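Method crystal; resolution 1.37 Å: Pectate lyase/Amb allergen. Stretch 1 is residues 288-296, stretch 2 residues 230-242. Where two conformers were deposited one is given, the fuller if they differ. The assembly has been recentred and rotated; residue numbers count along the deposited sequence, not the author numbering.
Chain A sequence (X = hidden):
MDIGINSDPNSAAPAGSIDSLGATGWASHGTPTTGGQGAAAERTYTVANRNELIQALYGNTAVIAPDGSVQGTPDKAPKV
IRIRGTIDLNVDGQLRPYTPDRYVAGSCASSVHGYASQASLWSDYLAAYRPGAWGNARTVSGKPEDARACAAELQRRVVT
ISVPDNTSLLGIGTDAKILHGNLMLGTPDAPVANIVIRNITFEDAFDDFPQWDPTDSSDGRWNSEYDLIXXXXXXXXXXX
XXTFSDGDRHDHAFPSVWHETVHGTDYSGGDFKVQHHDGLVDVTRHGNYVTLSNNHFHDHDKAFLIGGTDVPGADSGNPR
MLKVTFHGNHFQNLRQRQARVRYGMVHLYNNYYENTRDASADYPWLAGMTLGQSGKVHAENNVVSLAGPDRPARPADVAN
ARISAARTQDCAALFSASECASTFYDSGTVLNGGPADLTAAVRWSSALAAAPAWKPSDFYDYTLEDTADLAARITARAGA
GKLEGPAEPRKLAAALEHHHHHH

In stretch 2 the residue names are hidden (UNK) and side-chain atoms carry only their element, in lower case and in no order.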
# COMPACT_ATOMS: atom_id res chain seq x y z
N ASN A 288 -0.03 31.29 6.35
CA ASN A 288 0.74 31.96 7.40
C ASN A 288 0.28 31.52 8.77
O ASN A 288 -0.87 31.11 8.94
CB ASN A 288 0.61 33.48 7.26
CG ASN A 288 1.79 34.22 7.86
OD1 ASN A 288 2.83 33.64 8.14
ND2 ASN A 288 1.62 35.53 8.06
N TYR A 289 1.18 31.60 9.75
CA TYR A 289 0.88 31.20 11.13
C TYR A 289 0.36 29.76 11.20
O TYR A 289 -0.74 29.50 11.70
CB TYR A 289 -0.06 32.20 11.82
CG TYR A 289 0.50 33.61 11.88
CD1 TYR A 289 1.60 33.91 12.68
CD2 TYR A 289 -0.08 34.65 11.17
CE1 TYR A 289 2.11 35.20 12.75
CE2 TYR A 289 0.43 35.94 11.24
CZ TYR A 289 1.53 36.20 12.03
OH TYR A 289 2.03 37.48 12.11
N VAL A 290 1.19 28.83 10.74
CA VAL A 290 0.82 27.43 10.68
C VAL A 290 1.71 26.66 11.63
O VAL A 290 2.93 26.85 11.63
CB VAL A 290 1.04 26.88 9.25
CG1 VAL A 290 0.62 25.42 9.15
CG2 VAL A 290 0.29 27.77 8.24
N THR A 291 1.11 25.79 12.43
CA THR A 291 1.89 24.86 13.25
C THR A 291 1.49 23.43 12.94
O THR A 291 0.30 23.09 12.94
CB THR A 291 1.68 25.13 14.75
OG1 THR A 291 2.25 26.40 15.05
CG2 THR A 291 2.35 24.05 15.61
N LEU A 292 2.50 22.59 12.67
CA LEU A 292 2.30 21.15 12.52
C LEU A 292 2.98 20.48 13.70
O LEU A 292 4.21 20.52 13.81
CB LEU A 292 2.90 20.66 11.20
CG LEU A 292 2.34 21.34 9.95
CD1 LEU A 292 3.21 22.52 9.53
CD2 LEU A 292 2.22 20.34 8.82
N SER A 293 2.19 19.89 14.60
CA SER A 293 2.70 19.34 15.85
C SER A 293 2.26 17.90 16.03
O SER A 293 1.12 17.54 15.72
CB SER A 293 2.22 20.19 17.03
OG SER A 293 0.81 20.33 17.02
N ASN A 294 3.17 17.07 16.53
CA ASN A 294 2.81 15.73 17.00
C ASN A 294 2.18 14.85 15.93
O ASN A 294 1.33 14.01 16.24
CB ASN A 294 1.86 15.83 18.21
CG ASN A 294 2.38 16.79 19.27
OD1 ASN A 294 3.52 16.66 19.71
ND2 ASN A 294 1.54 17.76 19.66
N ASN A 295 2.58 15.05 14.67
CA ASN A 295 2.07 14.23 13.56
C ASN A 295 3.05 13.13 13.19
O ASN A 295 4.24 13.22 13.51
CB ASN A 295 1.84 15.08 12.30
CG ASN A 295 0.90 16.24 12.52
OD1 ASN A 295 -0.31 16.07 12.60
ND2 ASN A 295 1.46 17.44 12.60
N HIS A 296 2.54 12.09 12.53
CA HIS A 296 3.37 11.05 11.94
C HIS A 296 3.26 11.17 10.42
O HIS A 296 2.20 10.91 9.86
CB HIS A 296 2.86 9.68 12.40
CG HIS A 296 3.67 8.53 11.89
ND1 HIS A 296 3.20 7.24 11.93
CD2 HIS A 296 4.92 8.47 11.35
CE1 HIS A 296 4.13 6.42 11.46
NE2 HIS A 296 5.18 7.14 11.09
N UNK A 230 -3.29 21.65 1.36
CA UNK A 230 -2.64 22.81 0.76
C UNK A 230 -3.02 24.04 1.56
O UNK A 230 -4.22 24.26 1.85
c UNK A 230 -3.12 23.01 -0.68
o UNK A 230 -2.86 21.87 -1.49
N UNK A 231 -2.02 24.85 1.92
CA UNK A 231 -2.25 26.05 2.71
C UNK A 231 -1.72 27.26 1.93
O UNK A 231 -0.59 27.69 2.15
c UNK A 231 -2.11 27.07 5.00
c UNK A 231 -1.88 24.58 4.73
c UNK A 231 -1.60 25.95 4.10
N UNK A 232 -2.53 27.77 1.01
CA UNK A 232 -2.13 28.91 0.18
C UNK A 232 -2.88 30.18 0.56
O UNK A 232 -2.43 31.28 0.24
c UNK A 232 -2.33 28.58 -1.32
N UNK A 233 -4.01 30.04 1.25
CA UNK A 233 -4.89 31.18 1.51
C UNK A 233 -5.53 31.07 2.88
O UNK A 233 -6.68 31.45 3.06
c UNK A 233 -4.42 32.71 -2.53
n UNK A 233 -4.88 32.80 -1.29
n UNK A 233 -4.63 31.49 -2.98
c UNK A 233 -5.25 30.75 -1.99
c UNK A 233 -5.98 31.33 0.43
c UNK A 233 -5.41 31.58 -0.93
N UNK A 234 -4.76 30.57 3.84
CA UNK A 234 -5.23 30.48 5.22
C UNK A 234 -4.17 30.98 6.18
O UNK A 234 -2.99 30.72 5.99
c UNK A 234 -5.60 29.04 5.59
N UNK A 235 -4.63 31.68 7.21
CA UNK A 235 -3.79 32.12 8.32
C UNK A 235 -4.30 31.46 9.59
O UNK A 235 -5.52 31.35 9.76
o UNK A 235 -3.17 34.08 9.62
c UNK A 235 -3.91 33.63 8.50
N UNK A 236 -3.40 31.06 10.49
CA UNK A 236 -3.77 30.49 11.81
C UNK A 236 -4.36 29.09 11.67
O UNK A 236 -5.58 28.89 11.67
c UNK A 236 -2.88 34.55 13.27
c UNK A 236 -4.63 31.45 12.64
n UNK A 236 -3.65 33.76 12.54
c UNK A 236 -3.83 32.57 13.20
n UNK A 236 -2.53 33.90 14.36
c UNK A 236 -3.10 32.65 14.34
N UNK A 237 -3.44 28.14 11.51
CA UNK A 237 -3.77 26.77 11.17
C UNK A 237 -2.97 25.85 12.07
O UNK A 237 -1.74 25.98 12.14
c UNK A 237 -3.43 26.46 9.68
c UNK A 237 -3.69 25.00 9.36
c UNK A 237 -4.24 27.36 8.73
N UNK A 238 -3.66 24.94 12.76
CA UNK A 238 -3.02 24.01 13.67
C UNK A 238 -3.34 22.59 13.22
O UNK A 238 -4.51 22.16 13.21
c UNK A 238 -2.82 23.40 16.14
c UNK A 238 -3.42 22.77 17.28
n UNK A 238 -1.23 22.28 17.28
c UNK A 238 -1.49 23.06 16.17
c UNK A 238 -4.97 22.00 18.96
c UNK A 238 -4.74 22.73 17.79
c UNK A 238 -3.94 21.31 19.60
c UNK A 238 -2.40 22.09 17.98
c UNK A 238 -3.52 24.24 15.10
c UNK A 238 -2.65 21.35 19.14
N UNK A 239 -2.29 21.88 12.80
CA UNK A 239 -2.40 20.52 12.29
C UNK A 239 -1.68 19.65 13.30
O UNK A 239 -0.44 19.67 13.38
c UNK A 239 -1.80 21.62 8.62
c UNK A 239 -2.55 21.31 9.91
c UNK A 239 -1.76 20.43 10.89
c UNK A 239 -1.64 18.98 10.43
N UNK A 240 -2.46 18.91 14.08
CA UNK A 240 -1.93 18.25 15.27
C UNK A 240 -2.39 16.79 15.40
O UNK A 240 -3.58 16.49 15.25
c UNK A 240 -2.39 19.02 16.51
c UNK A 240 -1.96 18.35 17.81
o UNK A 240 -2.84 17.72 18.44
o UNK A 240 -0.77 18.44 18.19
N UNK A 241 -1.46 15.89 15.71
CA UNK A 241 -1.83 14.50 16.00
C UNK A 241 -2.57 13.84 14.84
O UNK A 241 -3.56 13.12 15.03
c UNK A 241 -1.19 13.32 19.14
c UNK A 241 -0.99 15.07 20.45
c UNK A 241 -2.66 14.40 17.29
n UNK A 241 -0.66 13.80 20.32
n UNK A 241 -1.71 15.43 19.39
c UNK A 241 -1.85 14.35 18.55
N UNK A 242 -2.05 14.04 13.62
CA UNK A 242 -2.56 13.34 12.45
C UNK A 242 -1.47 12.44 11.91
O UNK A 242 -0.29 12.56 12.28
o UNK A 242 -5.15 15.03 12.00
c UNK A 242 -2.97 14.32 11.34
c UNK A 242 -3.97 15.34 11.82
n UNK A 242 -3.50 16.58 12.03

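Position 230 has one carbon and then one oxygen, and lies out of reach of stretch 1. It is Ser230.

Position 231 has three carbons, forked at the first. One end carbon lies 4.1 Å from CG2 of Val290. A short forked apolar chain is valine: Val231, through CG1.

Position 232 has a single carbon, pointing away. It is Ala232.

Position 233 has one carbon and a five-membered ring of three carbons and two nitrogens, an imidazole. It makes no contact with stretch 1. It is His233.

Position 234 has one carbon. Its backbone O accepts a hydrogen bond from N of Asn288 (3.0 Å). It is Ala234.

Position 235 has one carbon and one oxygen. The oxygen sits at the edge of the Tyr289 ring, 3.5 Å from CD2. It is Ser235.

Position 236 has one carbon, then a five-membered ring of three carbons and two nitrogens. CB of Tyr289 lies over its face, 3.8 Å from the ring centroid, and the two rings are near parallel but slid apart. It is His236, whose backbone N donates a hydrogen bond to O of Asn288 (3.0 Å).

Position 237 has three carbons, forked at the first, beside Val290. It is Val237.

Position 238 has one carbon, then fused five- and six-membered rings holding eight carbons and one nitrogen. Only an indole fits. The nitrogen donates to OG of Ser293 (2.8 Å). It is Trp238.

Position 239 has four carbons, forked at the first, with one arm two carbons long. The end of that arm approaches Leu292 CD2 at 4.2 Å. It is Ile239.

Position 240 has two carbons, the second carrying two oxygens: a short carboxylate. One oxygen accepts from Ser293 OG (2.7 Å) and from Asn294 ND2 (2.8 Å). It is Asp240, through OD1.

Position 241 has one carbon, then a five-membered ring of three carbons and two nitrogens. CB of Asn294 lies over its face, 3.7 Å from the centroid. It is His241; its ND1 donates to OD2 of Asp240 (2.7 Å).

Position 242 has two carbons, the second carrying one oxygen and one nitrogen. The nitrogen donates to OD1 of Asn295 (3.3 Å), as a carboxamide can. It is Asn242.

The contact is a parallel strand pairing. Thr291 N donates to Val237 O, and Thr291 O accepts from Ile239 N, each at 2.9 Å, so alternating backbone bonds hold the register. Val290, Leu292, Val237 and Ile239 share an apolar face; Thr291, Ser293, Trp238 and Asp240 share the other. Beyond the strands, the side chain of Asn295 bridges to the backbone of stretch 2: its ND2 donates to Ile239 O (3.0 Å), and its OD1 accepts from Asn242 N (2.9 Å).

Stretch 2 230-242: SVAHASHVWIDHN
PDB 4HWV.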